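Local coordinates for cell division protein FtsI/penicillin binding protein 2 (Legionella pneumophila subsp. pneumophila ATCC 43290, PDB 4ZTK), which probably cross-links peptidoglycan as a D,D-transpeptidase of the penicillin-binding protein family, in the building of the cell wall during cell division, at residues Ala41-Ala47 with Phe59-Asn65; Lys154-Phe158 with Ala212-Glu216; Leu68-Arg74 with Val278-Glu282. Numbering follows the deposited sequence.

Contact 1: Ala41-Ala47 with Phe59-Asn65; sequences AKSGVIA and FAESSKN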
ATOM      1  N   ALA A  41       7.203  -5.300 -17.749  1.00 33.69           N
ATOM      2  CA  ALA A  41       6.410  -5.995 -16.746  1.00 35.44           C
ATOM      3  C   ALA A  41       5.377  -6.920 -17.373  1.00 37.95           C
ATOM      4  O   ALA A  41       4.924  -6.699 -18.497  1.00 37.30           O
ATOM      5  CB  ALA A  41       5.729  -4.994 -15.836  1.00 28.71           C
ATOM      6  N   LYS A  42       5.002  -7.959 -16.636  1.00 40.46           N
ATOM      7  CA  LYS A  42       3.926  -8.836 -17.068  1.00 38.20           C
ATOM      8  C   LYS A  42       2.608  -8.069 -17.046  1.00 38.97           C
ATOM      9  O   LYS A  42       1.808  -8.160 -17.976  1.00 38.12           O
ATOM     10  CB  LYS A  42       3.844 -10.071 -16.173  1.00 38.14           C
ATOM     11  CG  LYS A  42       2.766 -11.063 -16.591  1.00 47.48           C
ATOM     12  CD  LYS A  42       2.767 -12.288 -15.692  1.00 56.55           C
ATOM     13  CE  LYS A  42       1.689 -13.273 -16.112  1.00 65.38           C
ATOM     14  NZ  LYS A  42       1.537 -14.378 -15.124  1.00 72.04           N
ATOM     15  N   SER A  43       2.391  -7.310 -15.975  1.00 38.34           N
ATOM     16  CA  SER A  43       1.229  -6.434 -15.876  1.00 34.61           C
ATOM     17  C   SER A  43       1.469  -5.316 -14.870  1.00 33.27           C
ATOM     18  O   SER A  43       2.492  -5.278 -14.188  1.00 33.12           O
ATOM     19  CB  SER A  43      -0.020  -7.220 -15.473  1.00 36.47           C
ATOM     20  OG  SER A  43       0.027  -7.566 -14.098  1.00 38.02           O
ATOM     21  N   GLY A  44       0.509  -4.410 -14.770  1.00 32.12           N
ATOM     22  CA  GLY A  44       0.592  -3.345 -13.795  1.00 29.88           C
ATOM     23  C   GLY A  44      -0.753  -2.684 -13.627  1.00 26.07           C
ATOM     24  O   GLY A  44      -1.590  -2.739 -14.524  1.00 31.59           O
ATOM     25  N   VAL A  45      -0.958  -2.053 -12.481  1.00 28.38           N
ATOM     26  CA  VAL A  45      -2.220  -1.395 -12.188  1.00 32.05           C
ATOM     27  C   VAL A  45      -1.976  -0.160 -11.331  1.00 30.66           C
ATOM     28  O   VAL A  45      -1.086  -0.153 -10.482  1.00 30.08           O
ATOM     29  CB  VAL A  45      -3.198  -2.357 -11.466  1.00 33.75           C
ATOM     30  CG1 VAL A  45      -2.536  -2.980 -10.238  1.00 23.63           C
ATOM     31  CG2 VAL A  45      -4.498  -1.641 -11.078  1.00 29.76           C
ATOM     32  N   ILE A  46      -2.746   0.895 -11.585  1.00 27.55           N
ATOM     33  CA  ILE A  46      -2.772   2.060 -10.715  1.00 27.32           C
ATOM     34  C   ILE A  46      -4.209   2.374 -10.324  1.00 28.29           C
ATOM     35  O   ILE A  46      -5.110   2.379 -11.167  1.00 29.79           O
ATOM     36  CB  ILE A  46      -2.179   3.304 -11.396  1.00 32.71           C
ATOM     37  CG1 ILE A  46      -0.728   3.055 -11.805  1.00 29.02           C
ATOM     38  CG2 ILE A  46      -2.259   4.503 -10.465  1.00 27.89           C
ATOM     39  CD1 ILE A  46      -0.141   4.185 -12.619  1.00 29.85           C
ATOM     40  N   ALA A  47      -4.424   2.643  -9.044  1.00 30.35           N
ATOM     41  CA  ALA A  47      -5.736   3.054  -8.575  1.00 34.47           C
ATOM     42  C   ALA A  47      -5.626   4.329  -7.754  1.00 29.08           C
ATOM     43  O   ALA A  47      -4.638   4.538  -7.044  1.00 25.63           O
ATOM     44  CB  ALA A  47      -6.395   1.940  -7.767  1.00 31.35           C
ATOM     45  N   PHE A  59      -8.899   3.959 -12.089  1.00 32.99           N
ATOM     46  CA  PHE A  59      -8.395   2.595 -12.069  1.00 35.53           C
ATOM     47  C   PHE A  59      -7.963   2.239 -13.484  1.00 36.73           C
ATOM     48  O   PHE A  59      -8.774   2.267 -14.403  1.00 41.85           O
ATOM     49  CB  PHE A  59      -9.503   1.644 -11.606  1.00 35.59           C
ATOM     50  CG  PHE A  59      -9.040   0.233 -11.355  1.00 39.47           C
ATOM     51  CD1 PHE A  59      -8.785  -0.632 -12.409  1.00 42.02           C
ATOM     52  CD2 PHE A  59      -8.885  -0.234 -10.063  1.00 35.44           C
ATOM     53  CE1 PHE A  59      -8.364  -1.927 -12.176  1.00 41.15           C
ATOM     54  CE2 PHE A  59      -8.465  -1.532  -9.823  1.00 43.27           C
ATOM     55  CZ  PHE A  59      -8.204  -2.378 -10.881  1.00 43.94           C
ATOM     56  N   ALA A  60      -6.689   1.916 -13.666  1.00 34.73           N
ATOM     57  CA  ALA A  60      -6.217   1.471 -14.974  1.00 34.13           C
ATOM     58  C   ALA A  60      -5.182   0.367 -14.847  1.00 36.39           C
ATOM     59  O   ALA A  60      -4.369   0.364 -13.920  1.00 37.12           O
ATOM     60  CB  ALA A  60      -5.651   2.634 -15.770  1.00 32.49           C
ATOM     61  N   GLU A  61      -5.218  -0.571 -15.785  1.00 29.35           N
ATOM     62  CA  GLU A  61      -4.234  -1.645 -15.823  1.00 33.40           C
ATOM     63  C   GLU A  61      -3.741  -1.886 -17.244  1.00 30.44           C
ATOM     64  O   GLU A  61      -4.423  -1.557 -18.212  1.00 36.52           O
ATOM     65  CB  GLU A  61      -4.810  -2.936 -15.225  1.00 35.63           C
ATOM     66  CG  GLU A  61      -5.993  -3.512 -15.990  1.00 42.25           C
ATOM     67  CD  GLU A  61      -6.628  -4.705 -15.286  1.00 47.97           C
ATOM     68  OE1 GLU A  61      -7.865  -4.861 -15.378  1.00 57.20           O
ATOM     69  OE2 GLU A  61      -5.894  -5.486 -14.645  1.00 38.88           O
ATOM     70  N   SER A  62      -2.547  -2.452 -17.355  1.00 34.79           N
ATOM     71  CA  SER A  62      -1.960  -2.794 -18.641  1.00 37.53           C
ATOM     72  C   SER A  62      -1.249  -4.131 -18.503  1.00 45.72           C
ATOM     73  O   SER A  62      -0.523  -4.347 -17.531  1.00 36.93           O
ATOM     74  CB  SER A  62      -0.964  -1.717 -19.074  1.00 37.86           C
ATOM     75  OG  SER A  62      -0.442  -1.986 -20.365  1.00 39.23           O
ATOM     76  N   SER A  63      -1.473  -5.028 -19.463  1.00 51.07           N
ATOM     77  CA  SER A  63      -0.862  -6.358 -19.440  1.00 64.24           C
ATOM     78  C   SER A  63      -0.253  -6.686 -20.793  1.00 69.47           C
ATOM     79  O   SER A  63      -0.865  -6.425 -21.826  1.00 64.18           O
ATOM     80  CB  SER A  63      -1.898  -7.424 -19.078  1.00 67.07           C
ATOM     81  OG  SER A  63      -2.389  -7.232 -17.763  1.00 80.16           O
ATOM     82  N   LYS A  64       0.945  -7.265 -20.791  1.00 78.37           N
ATOM     83  CA  LYS A  64       1.648  -7.525 -22.045  1.00 86.68           C
ATOM     84  C   LYS A  64       1.096  -8.727 -22.811  1.00 92.55           C
ATOM     85  O   LYS A  64       1.070  -8.725 -24.043  1.00 93.18           O
ATOM     86  CB  LYS A  64       3.165  -7.653 -21.832  1.00 84.64           C
ATOM     87  CG  LYS A  64       3.620  -8.844 -20.996  1.00 86.06           C
ATOM     88  CD  LYS A  64       5.133  -9.028 -21.114  1.00 85.38           C
ATOM     89  CE  LYS A  64       5.681  -9.991 -20.068  1.00 83.81           C
ATOM     90  NZ  LYS A  64       5.103 -11.358 -20.178  1.00 85.53           N
ATOM     91  N   ASN A  65       0.643  -9.744 -22.088  1.00 95.53           N
ATOM     92  CA  ASN A  65       0.128 -10.946 -22.733  1.00 99.41           C
ATOM     93  C   ASN A  65      -1.335 -11.242 -22.417  1.00 93.36           C
ATOM     94  O   ASN A  65      -2.041 -10.411 -21.845  1.00 89.32           O
ATOM     95  CB  ASN A  65       1.012 -12.156 -22.415  1.00109.73           C
ATOM     96  CG  ASN A  65       1.179 -12.385 -20.926  1.00116.27           C
ATOM     97  OD1 ASN A  65       2.003 -11.741 -20.276  1.00114.91           O
ATOM     98  ND2 ASN A  65       0.403 -13.316 -20.380  1.00120.91           N
TER

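Contact 2: Lys154-Phe158 with Ala212-Glu216; sequences KLTEF and AIISE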
ATOM      1  N   LYS A 154      -7.887  -4.965  15.224  1.00 38.67           N
ATOM      2  CA  LYS A 154      -7.603  -3.653  14.658  1.00 35.76           C
ATOM      3  C   LYS A 154      -7.392  -3.713  13.147  1.00 31.38           C
ATOM      4  O   LYS A 154      -7.851  -2.831  12.423  1.00 33.13           O
ATOM      5  CB  LYS A 154      -6.421  -2.981  15.366  1.00 33.67           C
ATOM      6  CG  LYS A 154      -6.184  -1.534  14.936  1.00 36.96           C
ATOM      7  CD  LYS A 154      -7.413  -0.665  15.179  1.00 33.51           C
ATOM      8  CE  LYS A 154      -7.766  -0.602  16.654  1.00 33.83           C
ATOM      9  NZ  LYS A 154      -9.056   0.107  16.870  1.00 40.47           N
ATOM     10  N   LEU A 155      -6.719  -4.753  12.661  1.00 28.45           N
ATOM     11  CA  LEU A 155      -6.518  -4.878  11.217  1.00 26.76           C
ATOM     12  C   LEU A 155      -7.833  -5.186  10.497  1.00 30.78           C
ATOM     13  O   LEU A 155      -8.045  -4.752   9.362  1.00 33.06           O
ATOM     14  CB  LEU A 155      -5.448  -5.917  10.877  1.00 34.43           C
ATOM     15  CG  LEU A 155      -4.072  -5.307  10.580  1.00 40.63           C
ATOM     16  CD1 LEU A 155      -3.531  -4.555  11.790  1.00 34.46           C
ATOM     17  CD2 LEU A 155      -3.087  -6.369  10.114  1.00 34.16           C
ATOM     18  N   THR A 156      -8.716  -5.922  11.166  1.00 24.95           N
ATOM     19  CA  THR A 156     -10.039  -6.192  10.620  1.00 28.85           C
ATOM     20  C   THR A 156     -10.802  -4.879  10.472  1.00 35.74           C
ATOM     21  O   THR A 156     -11.439  -4.631   9.449  1.00 32.37           O
ATOM     22  CB  THR A 156     -10.827  -7.186  11.506  1.00 29.23           C
ATOM     23  OG1 THR A 156     -10.235  -8.485  11.394  1.00 32.94           O
ATOM     24  CG2 THR A 156     -12.300  -7.267  11.077  1.00 28.92           C
ATOM     25  N   GLU A 157     -10.704  -4.033  11.489  1.00 30.67           N
ATOM     26  CA  GLU A 157     -11.327  -2.715  11.448  1.00 31.32           C
ATOM     27  C   GLU A 157     -10.777  -1.820  10.338  1.00 29.82           C
ATOM     28  O   GLU A 157     -11.471  -0.919   9.867  1.00 34.31           O
ATOM     29  CB  GLU A 157     -11.198  -2.024  12.805  1.00 35.36           C
ATOM     30  CG  GLU A 157     -12.082  -2.640  13.874  1.00 47.13           C
ATOM     31  CD  GLU A 157     -11.906  -1.988  15.231  1.00 61.28           C
ATOM     32  OE1 GLU A 157     -12.516  -2.472  16.207  1.00 69.99           O
ATOM     33  OE2 GLU A 157     -11.158  -0.993  15.324  1.00 66.87           O
ATOM     34  N   PHE A 158      -9.530  -2.053   9.934  1.00 30.33           N
ATOM     35  CA  PHE A 158      -8.937  -1.324   8.814  1.00 27.83           C
ATOM     36  C   PHE A 158      -9.362  -1.877   7.450  1.00 37.15           C
ATOM     37  O   PHE A 158      -8.967  -1.342   6.410  1.00 28.49           O
ATOM     38  CB  PHE A 158      -7.407  -1.334   8.897  1.00 32.64           C
ATOM     39  CG  PHE A 158      -6.836  -0.223   9.734  1.00 29.76           C
ATOM     40  CD1 PHE A 158      -6.935   1.095   9.318  1.00 27.64           C
ATOM     41  CD2 PHE A 158      -6.178  -0.502  10.924  1.00 34.48           C
ATOM     42  CE1 PHE A 158      -6.400   2.122  10.080  1.00 33.58           C
ATOM     43  CE2 PHE A 158      -5.639   0.521  11.695  1.00 36.07           C
ATOM     44  CZ  PHE A 158      -5.754   1.835  11.273  1.00 33.66           C
ATOM     45  N   ALA A 212     -13.772   6.789  14.245  1.00 46.59           N
ATOM     46  CA  ALA A 212     -12.330   6.780  14.443  1.00 41.24           C
ATOM     47  C   ALA A 212     -11.840   5.357  14.671  1.00 43.92           C
ATOM     48  O   ALA A 212     -12.198   4.723  15.661  1.00 46.78           O
ATOM     49  CB  ALA A 212     -11.949   7.669  15.620  1.00 39.21           C
ATOM     50  N   ILE A 213     -11.030   4.854  13.744  1.00 39.47           N
ATOM     51  CA  ILE A 213     -10.430   3.532  13.886  1.00 38.09           C
ATOM     52  C   ILE A 213      -9.229   3.604  14.823  1.00 41.93           C
ATOM     53  O   ILE A 213      -9.016   2.716  15.646  1.00 37.08           O
ATOM     54  CB  ILE A 213     -10.005   2.954  12.522  1.00 37.96           C
ATOM     55  CG1 ILE A 213     -11.219   2.851  11.600  1.00 35.73           C
ATOM     56  CG2 ILE A 213      -9.360   1.589  12.692  1.00 40.05           C
ATOM     57  CD1 ILE A 213     -12.386   2.099  12.220  1.00 34.61           C
ATOM     58  N   ILE A 214      -8.445   4.670  14.694  1.00 40.23           N
ATOM     59  CA  ILE A 214      -7.361   4.931  15.633  1.00 38.27           C
ATOM     60  C   ILE A 214      -7.431   6.367  16.144  1.00 38.24           C
ATOM     61  O   ILE A 214      -8.062   7.224  15.522  1.00 38.02           O
ATOM     62  CB  ILE A 214      -5.975   4.659  15.010  1.00 31.36           C
ATOM     63  CG1 ILE A 214      -5.796   5.451  13.714  1.00 32.14           C
ATOM     64  CG2 ILE A 214      -5.790   3.171  14.761  1.00 30.00           C
ATOM     65  CD1 ILE A 214      -4.372   5.366  13.128  1.00 25.61           C
ATOM     66  N   SER A 215      -6.788   6.625  17.277  1.00 35.46           N
ATOM     67  CA  SER A 215      -6.816   7.949  17.900  1.00 43.89           C
ATOM     68  C   SER A 215      -6.143   9.005  17.031  1.00 49.04           C
ATOM     69  O   SER A 215      -5.453   8.682  16.063  1.00 44.55           O
ATOM     70  CB  SER A 215      -6.115   7.909  19.256  1.00 52.90           C
ATOM     71  OG  SER A 215      -4.716   7.730  19.085  1.00 49.98           O
ATOM     72  N   GLU A 216      -6.343  10.271  17.389  1.00 54.83           N
ATOM     73  CA  GLU A 216      -5.708  11.374  16.676  1.00 54.72           C
ATOM     74  C   GLU A 216      -4.197  11.306  16.836  1.00 46.71           C
ATOM     75  O   GLU A 216      -3.454  11.519  15.878  1.00 41.28           O
ATOM     76  CB  GLU A 216      -6.225  12.717  17.184  1.00 61.17           C
ATOM     77  CG  GLU A 216      -7.695  12.962  16.903  1.00 74.76           C
ATOM     78  CD  GLU A 216      -8.143  14.343  17.338  1.00 86.79           C
ATOM     79  OE1 GLU A 216      -7.325  15.077  17.932  1.00 88.82           O
ATOM     80  OE2 GLU A 216      -9.315  14.695  17.084  1.00 89.65           O
TER

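Contact 3: Leu68-Arg74 with Val278-Glu282; sequences LESWKSR and VVIEE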
ATOM      1  N   LEU A  68      -4.427 -13.168 -18.427  1.00 75.18           N
ATOM      2  CA  LEU A  68      -4.320 -12.650 -17.068  1.00 72.07           C
ATOM      3  C   LEU A  68      -5.682 -12.278 -16.499  1.00 66.19           C
ATOM      4  O   LEU A  68      -6.527 -11.714 -17.197  1.00 59.92           O
ATOM      5  CB  LEU A  68      -3.398 -11.429 -17.009  1.00 71.56           C
ATOM      6  CG  LEU A  68      -1.888 -11.664 -17.024  1.00 68.34           C
ATOM      7  CD1 LEU A  68      -1.321 -11.363 -18.402  1.00 72.33           C
ATOM      8  CD2 LEU A  68      -1.210 -10.818 -15.953  1.00 53.51           C
ATOM      9  N   GLU A  69      -5.896 -12.606 -15.229  1.00 63.39           N
ATOM     10  CA  GLU A  69      -7.064 -12.112 -14.520  1.00 58.52           C
ATOM     11  C   GLU A  69      -6.889 -10.619 -14.306  1.00 54.23           C
ATOM     12  O   GLU A  69      -5.792 -10.154 -13.998  1.00 56.09           O
ATOM     13  CB  GLU A  69      -7.229 -12.811 -13.174  1.00 58.46           C
ATOM     14  CG  GLU A  69      -8.364 -12.243 -12.335  1.00 58.04           C
ATOM     15  CD  GLU A  69      -8.459 -12.883 -10.967  1.00 63.77           C
ATOM     16  OE1 GLU A  69      -9.441 -12.601 -10.245  1.00 65.42           O
ATOM     17  OE2 GLU A  69      -7.553 -13.667 -10.613  1.00 69.10           O
ATOM     18  N   SER A  70      -7.966  -9.865 -14.485  1.00 49.19           N
ATOM     19  CA  SER A  70      -7.917  -8.431 -14.269  1.00 44.79           C
ATOM     20  C   SER A  70      -7.590  -8.101 -12.816  1.00 44.32           C
ATOM     21  O   SER A  70      -8.009  -8.808 -11.900  1.00 40.02           O
ATOM     22  CB  SER A  70      -9.249  -7.791 -14.651  1.00 38.86           C
ATOM     23  OG  SER A  70      -9.286  -6.442 -14.219  1.00 38.46           O
ATOM     24  N   TRP A  71      -6.851  -7.015 -12.610  1.00 39.59           N
ATOM     25  CA  TRP A  71      -6.587  -6.515 -11.267  1.00 32.84           C
ATOM     26  C   TRP A  71      -7.849  -5.966 -10.607  1.00 38.49           C
ATOM     27  O   TRP A  71      -7.824  -5.588  -9.440  1.00 36.76           O
ATOM     28  CB  TRP A  71      -5.506  -5.433 -11.292  1.00 29.76           C
ATOM     29  CG  TRP A  71      -4.140  -5.972 -11.525  1.00 33.20           C
ATOM     30  CD1 TRP A  71      -3.448  -5.982 -12.701  1.00 33.20           C
ATOM     31  CD2 TRP A  71      -3.290  -6.591 -10.553  1.00 33.91           C
ATOM     32  NE1 TRP A  71      -2.218  -6.566 -12.520  1.00 28.41           N
ATOM     33  CE2 TRP A  71      -2.096  -6.947 -11.211  1.00 26.22           C
ATOM     34  CE3 TRP A  71      -3.424  -6.878  -9.189  1.00 28.22           C
ATOM     35  CZ2 TRP A  71      -1.042  -7.576 -10.550  1.00 34.29           C
ATOM     36  CZ3 TRP A  71      -2.376  -7.502  -8.535  1.00 33.12           C
ATOM     37  CH2 TRP A  71      -1.200  -7.843  -9.217  1.00 36.27           C
ATOM     38  N   LYS A  72      -8.948  -5.907 -11.356  1.00 42.04           N
ATOM     39  CA  LYS A  72     -10.225  -5.506 -10.785  1.00 45.08           C
ATOM     40  C   LYS A  72     -10.684  -6.538  -9.761  1.00 43.16           C
ATOM     41  O   LYS A  72     -11.400  -6.206  -8.816  1.00 39.18           O
ATOM     42  CB  LYS A  72     -11.294  -5.349 -11.871  1.00 54.67           C
ATOM     43  CG  LYS A  72     -11.076  -4.191 -12.841  1.00 63.62           C
ATOM     44  CD  LYS A  72     -12.403  -3.752 -13.457  1.00 70.08           C
ATOM     45  CE  LYS A  72     -12.217  -2.751 -14.590  1.00 73.43           C
ATOM     46  NZ  LYS A  72     -11.886  -3.420 -15.880  1.00 76.28           N
ATOM     47  N   SER A  73     -10.267  -7.788  -9.946  1.00 41.84           N
ATOM     48  CA  SER A  73     -10.691  -8.865  -9.053  1.00 42.96           C
ATOM     49  C   SER A  73      -9.544  -9.676  -8.435  1.00 45.96           C
ATOM     50  O   SER A  73      -9.759 -10.432  -7.485  1.00 44.18           O
ATOM     51  CB  SER A  73     -11.659  -9.802  -9.779  1.00 42.06           C
ATOM     52  OG  SER A  73     -11.084 -10.312 -10.970  1.00 42.62           O
ATOM     53  N   ARG A  74      -8.334  -9.513  -8.963  1.00 41.01           N
ATOM     54  CA  ARG A  74      -7.190 -10.338  -8.559  1.00 39.08           C
ATOM     55  C   ARG A  74      -6.841 -10.251  -7.067  1.00 36.21           C
ATOM     56  O   ARG A  74      -6.777  -9.166  -6.491  1.00 35.57           O
ATOM     57  CB  ARG A  74      -5.965 -10.000  -9.417  1.00 41.74           C
ATOM     58  CG  ARG A  74      -4.720 -10.811  -9.111  1.00 43.63           C
ATOM     59  CD  ARG A  74      -3.722 -10.677 -10.252  1.00 49.64           C
ATOM     60  NE  ARG A  74      -2.419 -11.248  -9.929  1.00 47.72           N
ATOM     61  CZ  ARG A  74      -1.391 -11.280 -10.772  1.00 46.20           C
ATOM     62  NH1 ARG A  74      -1.516 -10.776 -11.992  1.00 37.26           N
ATOM     63  NH2 ARG A  74      -0.239 -11.819 -10.396  1.00 49.34           N
ATOM     64  N   VAL A 278      -0.006   1.710  -6.473  1.00 28.83           N
ATOM     65  CA  VAL A 278       0.630   1.258  -7.702  1.00 25.75           C
ATOM     66  C   VAL A 278       1.163  -0.151  -7.493  1.00 31.51           C
ATOM     67  O   VAL A 278       1.850  -0.418  -6.505  1.00 25.07           O
ATOM     68  CB  VAL A 278       1.814   2.168  -8.096  1.00 28.22           C
ATOM     69  CG1 VAL A 278       2.540   1.601  -9.300  1.00 27.78           C
ATOM     70  CG2 VAL A 278       1.338   3.586  -8.375  1.00 28.03           C
ATOM     71  N   VAL A 279       0.842  -1.053  -8.413  1.00 25.13           N
ATOM     72  CA  VAL A 279       1.388  -2.404  -8.366  1.00 29.59           C
ATOM     73  C   VAL A 279       1.913  -2.801  -9.735  1.00 30.53           C
ATOM     74  O   VAL A 279       1.202  -2.704 -10.735  1.00 31.42           O
ATOM     75  CB  VAL A 279       0.342  -3.441  -7.887  1.00 31.61           C
ATOM     76  CG1 VAL A 279       0.907  -4.857  -7.983  1.00 29.45           C
ATOM     77  CG2 VAL A 279      -0.085  -3.139  -6.465  1.00 29.85           C
ATOM     78  N   ILE A 280       3.169  -3.230  -9.772  1.00 26.30           N
ATOM     79  CA  ILE A 280       3.803  -3.682 -11.002  1.00 29.46           C
ATOM     80  C   ILE A 280       4.089  -5.163 -10.837  1.00 30.56           C
ATOM     81  O   ILE A 280       4.565  -5.582  -9.781  1.00 29.23           O
ATOM     82  CB  ILE A 280       5.152  -2.964 -11.242  1.00 28.29           C
ATOM     83  CG1 ILE A 280       4.997  -1.443 -11.143  1.00 28.78           C
ATOM     84  CG2 ILE A 280       5.761  -3.389 -12.574  1.00 28.66           C
ATOM     85  CD1 ILE A 280       4.040  -0.841 -12.156  1.00 29.66           C
ATOM     86  N   GLU A 281       3.809  -5.958 -11.864  1.00 31.50           N
ATOM     87  CA  GLU A 281       4.030  -7.400 -11.773  1.00 32.88           C
ATOM     88  C   GLU A 281       5.159  -7.881 -12.681  1.00 30.38           C
ATOM     89  O   GLU A 281       5.094  -7.723 -13.896  1.00 32.84           O
ATOM     90  CB  GLU A 281       2.746  -8.164 -12.093  1.00 32.52           C
ATOM     91  CG  GLU A 281       2.899  -9.670 -12.026  1.00 35.14           C
ATOM     92  CD  GLU A 281       1.648 -10.401 -12.480  1.00 48.53           C
ATOM     93  OE1 GLU A 281       1.492 -11.584 -12.114  1.00 49.60           O
ATOM     94  OE2 GLU A 281       0.823  -9.794 -13.203  1.00 45.81           O
ATOM     95  N   GLU A 282       6.182  -8.474 -12.072  1.00 34.35           N
ATOM     96  CA  GLU A 282       7.343  -8.985 -12.794  1.00 37.39           C
ATOM     97  C   GLU A 282       8.029  -7.906 -13.615  1.00 33.64           C
ATOM     98  O   GLU A 282       8.472  -8.156 -14.733  1.00 38.10           O
ATOM     99  CB  GLU A 282       6.963 -10.166 -13.689  1.00 42.92           C
ATOM    100  CG  GLU A 282       6.519 -11.398 -12.926  1.00 58.47           C
ATOM    101  CD  GLU A 282       6.147 -12.542 -13.847  1.00 70.62           C
ATOM    102  OE1 GLU A 282       6.843 -12.733 -14.868  1.00 72.73           O
ATOM    103  OE2 GLU A 282       5.154 -13.243 -13.553  1.00 75.69           O
TER

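Contact 1: Ala41-Ala47 with Phe59-Asn65
Five backbone hydrogen bonds join the two strands. Gly44 N donates to Ser62 O (2.9 Å) and Ser62 N to Gly44 O (3.0 Å); Ile46 N to Ala60 O (2.9 Å) and Ala60 N to Ile46 O (3.0 Å) form the second reciprocal pair. Lys64 N adds a bond to Lys42 O (3.1 Å) just past the regular strands. Ser43-Ser63, Val45-Glu61 and Ala47-Phe59 are the non-hydrogen-bonded pairs, the last beyond Ile46-Ala60, their CA atoms only 4.1 to 4.4 Å apart. Short CA-H...O contacts, such as Glu61 CA to Gly44 O at 3.1 Å, fill in the ladder, and the strand segments run antiparallel at 172° with axes 4.7 Å apart. On the face carrying Ser43, Val45, Glu61 and Phe59, two polar side chains bond outside the hairpin: Ser43 OG to Glu281 and Trp71, the Glu61 carboxylate to Ser70 and the backbone of Trp71. Here Val45 CG2 sits over the Phe59 ring, 4.2 Å from its centroid, in a CH-pi contact, and Ala47 CB lies 4.0 Å from Phe59 CD2. Ile46 and Ala60 point to the other face, where both meet Val28 of helix 22-38, while helix 189-200 covers Ala47 and Phe59 through Ile189. Lys42 and Ser43 both face Glu281 on the next strand, a classic beta bulge. The whole is a beta hairpin at one margin of the antiparallel five-stranded sheet, packed between helices as in the transpeptidase fold shared by penicillin-binding proteins and serine beta-lactamases.

Contact 2: Lys154-Phe158 with Ala212-Glu216
Polar and apolar contacts meet here at the C-terminal end of helix 148-157. The polar part centres on one ammonium group: Lys154 NZ donates to the backbone carbonyl Ile213 O at 2.9 Å and, within its own helix, forms a salt bridge with Glu157 OE2 at 2.8 Å. Glu157 lies one turn further along, so the helix itself brings the carboxylate beside the lysine; its other oxygen, OE1, is paired with Lys153. The p rotamers at chi2 and chi3 of Lys154 fold the chain back so that NZ can reach both acceptors.

The apolar part is built round Ile213, which buries 98 Å², more than any other residue of the contact. Its CG2 stands squarely over the face of the Phe158 ring, 3.9 Å from the centroid and 9° off the normal, a well-formed CH-pi contact. The same methyl is 4.1 Å from Glu157 CB and 3.9 Å from Lys154 CD, while Ile213 CD1 comes to 3.9 Å from Glu157 O. Beside it, Ile214 CG2 approaches Phe158 CZ at 3.7 Å and Lys154 CD at 4.2 Å. The Phe158 ring also meets Phe85 of helix 83-92 edge-to-face and touches Ile198 and Leu199 of helix 189-200, tying the contact into the helical part of the domain.

Chemically, the loop between strand 211-212 and helix 216-231 is held in two ways: its isoleucines pack on an aromatic ring, and a carbonyl receives a lysine that is also salt-bridged to Glu157, a carboxylate shared with Lys153.

Contact 3: Leu68-Arg74 with Val278-Glu282
Glu281 loses the most surface here, 78 Å², and its carboxylate takes the guanidinium of Arg74 in a two-point salt bridge: Arg74 NH2 donates to Glu281 OE1 at a very short 2.5 Å and Arg74 NH1 to Glu281 OE2 at 2.8 Å. Glu281 OE1 lies at the edge of the guanidinium, near its plane, and the second bond, to OE2, is more bent (143°). Glu281 OE2 is bonded to Ser43 as well and has Leu68 CD2 at 3.6 Å, so the charged group is sheltered by aliphatic and aromatic neighbours. Trp71, with 53 Å² covered, is one of them: its CZ2 is 3.9 Å from Glu281 OE2, while its indole NE1 bonds to Ser43 OG. The third residue, Val279, offers CG1 to Trp71 CH2 at 3.9 Å, an apolar touch two residues earlier on the strand than the ion pair.

The loop is shaped locally by an ST turn, in which Lys72 N donates to Ser70 OG (2.9 Å), and by Ser73 OG donating to Glu69 OE1 (2.9 Å). Ser70 OG and Trp71 N are also bonded to Glu61. The loop 68-74, between strand 56-63 and helix 83-92, thus lies across one face of the sheet: Trp71 touches Phe59 of strand 56-63, Val45 of strand 43-49 and Leu260 of strand 259-267, besides strand 274-281.

How the contacts relate
From the N terminus, contact 1 closes first, a short hairpin loop that pairs strand 43-49 with strand 56-63. The chain then passes through 68-74, the opening half of contact 3, whose partner 278-282 arrives only after some two hundred residues. Within that long excursion contact 2 opens and closes, joining helix 148-157 to the loop before helix 216-231; none of the three loops cross. Contacts 1 and 3 share the sheet, with centres 6 Å apart, and touch directly, the loop 68-74 lying over the hairpin. Contact 2 lies across the chain's centre, about 31 Å from contact 1 and 27 Å from contact 3 between centres, in the helical part of the domain.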